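Local coordinates for protein transcriptional regulator, MarR family (Methanosarcina mazei, PDB 3S2W) that probably binds DNA as a homodimer through winged helix-turn-helix domains and regulates transcription, at the interface of chains A and B. Coordinates in Å, arbitrary orientation; residue numbers count along the deposited sequence, not the author numbering. Chains: chain A/B, Transcriptional regulator, MarR family.

Contact 1: the interface of chains A and B. Residues chain A 150, 154-155; chain B 131-132, 134-136.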
# COMPACT_ATOMS: atom_id res chain seq x y z
N ILE A 150 14.70 5.29 -5.58
CA ILE A 150 15.44 4.25 -6.25
C ILE A 150 14.74 2.91 -6.07
O ILE A 150 14.65 2.10 -6.99
CB ILE A 150 16.90 4.21 -5.75
CG1 ILE A 150 17.57 5.55 -6.06
CG2 ILE A 150 17.71 3.02 -6.36
CD1 ILE A 150 18.75 5.88 -5.16
N ASN A 154 13.61 0.30 -8.98
CA ASN A 154 14.05 -1.08 -8.97
C ASN A 154 12.88 -2.02 -9.22
O ASN A 154 13.02 -3.01 -9.93
CB ASN A 154 14.72 -1.43 -7.64
CG ASN A 154 16.09 -0.84 -7.52
OD1 ASN A 154 16.71 -0.47 -8.52
ND2 ASN A 154 16.58 -0.75 -6.30
N GLY A 155 11.73 -1.70 -8.64
CA GLY A 155 10.53 -2.44 -8.93
C GLY A 155 10.13 -2.20 -10.37
O GLY A 155 10.01 -3.14 -11.16
N ILE B 131 14.55 -7.45 -4.48
CA ILE B 131 14.39 -6.60 -5.67
C ILE B 131 14.45 -5.12 -5.31
O ILE B 131 15.13 -4.34 -5.98
CB ILE B 131 13.10 -6.91 -6.45
CG1 ILE B 131 13.26 -8.20 -7.26
CG2 ILE B 131 12.79 -5.78 -7.43
CD1 ILE B 131 11.98 -8.96 -7.46
N LEU B 132 13.74 -4.74 -4.24
CA LEU B 132 13.73 -3.34 -3.84
C LEU B 132 15.13 -2.87 -3.43
O LEU B 132 15.53 -1.74 -3.75
CB LEU B 132 12.70 -3.08 -2.73
CG LEU B 132 11.24 -3.26 -3.18
CD1 LEU B 132 10.23 -2.79 -2.12
CD2 LEU B 132 11.00 -2.52 -4.49
N SER B 134 17.97 -4.22 -4.41
CA SER B 134 18.97 -4.79 -5.31
C SER B 134 20.17 -3.89 -5.61
O SER B 134 21.29 -4.37 -5.76
CB SER B 134 18.33 -5.23 -6.63
OG SER B 134 17.71 -4.14 -7.28
N SER B 135 19.96 -2.58 -5.69
CA SER B 135 21.05 -1.72 -6.12
C SER B 135 21.78 -1.01 -4.98
O SER B 135 22.61 -0.15 -5.23
CB SER B 135 20.56 -0.69 -7.15
OG SER B 135 19.60 0.18 -6.58
N PHE B 136 21.46 -1.35 -3.74
CA PHE B 136 22.06 -0.67 -2.59
C PHE B 136 23.27 -1.41 -2.05
O PHE B 136 23.34 -2.63 -2.13
CB PHE B 136 21.04 -0.49 -1.46
CG PHE B 136 19.90 0.37 -1.83
CD1 PHE B 136 18.70 -0.19 -2.22
CD2 PHE B 136 20.03 1.74 -1.83
CE1 PHE B 136 17.63 0.61 -2.58
CE2 PHE B 136 18.96 2.55 -2.19
CZ PHE B 136 17.77 1.98 -2.57
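The side-chain amide nitrogen ND2 of A:Asn154 is gripped by two acceptors of chain B, where the last helix of one subunit of this MarR-family regulator meets the end of helix 118-133 and the following loop of the other, in what is probably the usual dimerisation region of the family. ND2 donates to the main-chain carbonyl O of B:Leu132 at 2.9 Å, and to the side-chain hydroxyl OG of B:Ser135 at 3.2 Å. Both acceptors lie close to the plane of the amide, so its two N-H groups are used almost straight (162° and 159° at the hydrogens) and the rotation of the group is fixed. On the carbonyl the donor sits above the C=O plane, well off the lone-pair direction. A:Asn154 belongs to helix 138-157, and its target is the C-terminal end of helix 118-133, where carbonyls run out of partners from their own helix. In the same turn the hydroxyl OG of B:Ser134 bonds back to the carbonyl O of B:Ile131 at 2.9 Å, and that oxygen also lies 3.4 Å from CB of A:Asn154. The CG2 methyl of B:Ile131 rests near the main-chain O of A:Asn154. One helical turn before the asparagine, A:Ile150 holds its CG2 branch anti to the backbone N (CG1 at chi1 -61°), which aims this methyl at chain B. It touches OG of B:Ser135 at 3.4 Å and CZ of the B:Phe136 ring at 3.9 Å, the two side chains crossing obliquely. The phenyl ring takes the carbonyl O of B:Leu132 at its edge, in plane, beside the asparagine bond.

Contact 2: the interface of chains A and B. Residues chain A 58, 61, 73-74; chain B 26, 30.
B:Tyr30, B:Lys26 and A:Arg61 bury most of the surface here, where helix 20-42 of chain B lies against helices 53-61 and 67-74 of the winged helix-turn-helix domain of chain A, probably a contact of dimerisation region with DNA-binding domain. The phenol end of B:Tyr30 reaches between A:Leu74 and the two arginines. Its CG lies anti to the carbonyl carbon (chi1 -80°), and the ring slants back along its helix toward the turn of B:Lys26, whose main-chain C is at its edge, while the hydroxyl points at chain A. The ring carbon CZ packs 3.7 Å from the CD2 methyl of A:Leu74, the two side chains crossing at a slant. Farther round the ring, CE1 comes 3.5 Å from the main-chain O of A:Tyr73. The hydroxyl OH lies at the edge of the A:Arg61 guanidinium, in its plane and 3.5 Å from NH2, a polar neighbour but too far to count as a bond. A:Arg61 bends at chi3 (-63°) and meets B:Lys26 coming from the opposite direction. The lysine, extended beyond CG, lays its CE methylene over one guanidinium face near the rim, 3.4 Å from CZ of A:Arg61. The opposite face is backed by CD of A:Arg58, leaving the flat group sandwiched between aliphatic carbons of both chains. The terminal nitrogen NZ of B:Lys26 is also modelled close to the guanidinium, but no N-H is directed along the pair and no hydrogen bond forms; two groups likely to carry like charge at such a distance make the detail doubtful. Replaced by an alanine, A:Arg61 would no longer offer its flat group, and the methylenes of B:Lys26 and CD of A:Arg58 would probably face a gap beside the B:Tyr30 hydroxyl. NH1 of A:Arg58 stands 4.1 Å from OH of B:Tyr30, its guanidinium plane turned 48° from the phenol ring.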
# COMPACT_ATOMS: atom_id res chain seq x y z
N ARG A 58 -2.88 12.49 -9.09
CA ARG A 58 -2.29 12.33 -10.42
C ARG A 58 -2.77 13.41 -11.40
O ARG A 58 -1.97 13.98 -12.14
CB ARG A 58 -2.60 10.94 -10.96
CG ARG A 58 -1.84 10.58 -12.22
CD ARG A 58 -0.35 10.69 -12.00
NE ARG A 58 0.32 11.01 -13.25
CZ ARG A 58 1.18 10.21 -13.87
NH1 ARG A 58 1.49 9.03 -13.35
NH2 ARG A 58 1.73 10.61 -15.00
N ARG A 61 -0.89 16.49 -11.26
CA ARG A 61 0.36 16.48 -12.00
C ARG A 61 0.09 16.57 -13.50
O ARG A 61 0.62 17.44 -14.18
CB ARG A 61 1.19 15.25 -11.66
CG ARG A 61 2.33 15.54 -10.71
CD ARG A 61 3.14 14.27 -10.41
NE ARG A 61 2.33 13.26 -9.74
CZ ARG A 61 2.47 11.94 -9.93
NH1 ARG A 61 3.39 11.49 -10.77
NH2 ARG A 61 1.68 11.09 -9.27
N TYR A 73 -0.63 3.63 -15.05
CA TYR A 73 0.38 4.35 -14.26
C TYR A 73 0.23 4.02 -12.78
O TYR A 73 1.21 3.73 -12.10
CB TYR A 73 0.25 5.88 -14.41
CG TYR A 73 0.51 6.46 -15.80
CD1 TYR A 73 1.12 5.71 -16.80
CD2 TYR A 73 0.15 7.77 -16.09
CE1 TYR A 73 1.36 6.25 -18.06
CE2 TYR A 73 0.38 8.32 -17.35
CZ TYR A 73 0.98 7.55 -18.33
OH TYR A 73 1.21 8.10 -19.57
N LEU A 74 -1.00 4.08 -12.28
CA LEU A 74 -1.20 3.93 -10.84
C LEU A 74 -1.16 2.45 -10.52
O LEU A 74 -1.03 2.06 -9.36
CB LEU A 74 -2.53 4.58 -10.38
CG LEU A 74 -2.65 6.12 -10.51
CD1 LEU A 74 -4.02 6.65 -10.14
CD2 LEU A 74 -1.63 6.80 -9.67
N LYS B 26 3.26 9.22 -1.63
CA LYS B 26 3.18 8.72 -2.98
C LYS B 26 4.18 7.58 -3.22
O LYS B 26 3.83 6.54 -3.77
CB LYS B 26 3.40 9.90 -3.95
CG LYS B 26 3.73 9.59 -5.40
CD LYS B 26 3.69 10.88 -6.23
CE LYS B 26 4.50 10.78 -7.53
NZ LYS B 26 4.76 12.12 -8.19
N TYR B 30 2.97 3.78 -4.28
CA TYR B 30 3.43 3.10 -5.48
C TYR B 30 4.17 1.78 -5.16
O TYR B 30 3.84 0.75 -5.73
CB TYR B 30 4.29 4.02 -6.35
CG TYR B 30 3.47 4.97 -7.20
CD1 TYR B 30 3.17 4.67 -8.53
CD2 TYR B 30 3.00 6.17 -6.68
CE1 TYR B 30 2.43 5.53 -9.30
CE2 TYR B 30 2.28 7.04 -7.44
CZ TYR B 30 1.98 6.72 -8.75
OH TYR B 30 1.24 7.62 -9.49

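Contact 1 and contact 2 lie about 19 Å apart, measured between the centres of their C-alpha atoms, and share no residue. Contact 1 joins the C-terminal helix 138-157 of chain A to the end of helix 118-133 and the following loop of chain B. Contact 2 instead sets the N-terminal helix 20-42 of chain B against the DNA-binding domain of chain A. Both recur with the chains exchanged, by the two-fold symmetry. Contact 1 thus joins helices that probably form the dimerisation region, while contact 2 may steady the placing of a DNA-binding domain relative to the partner subunit.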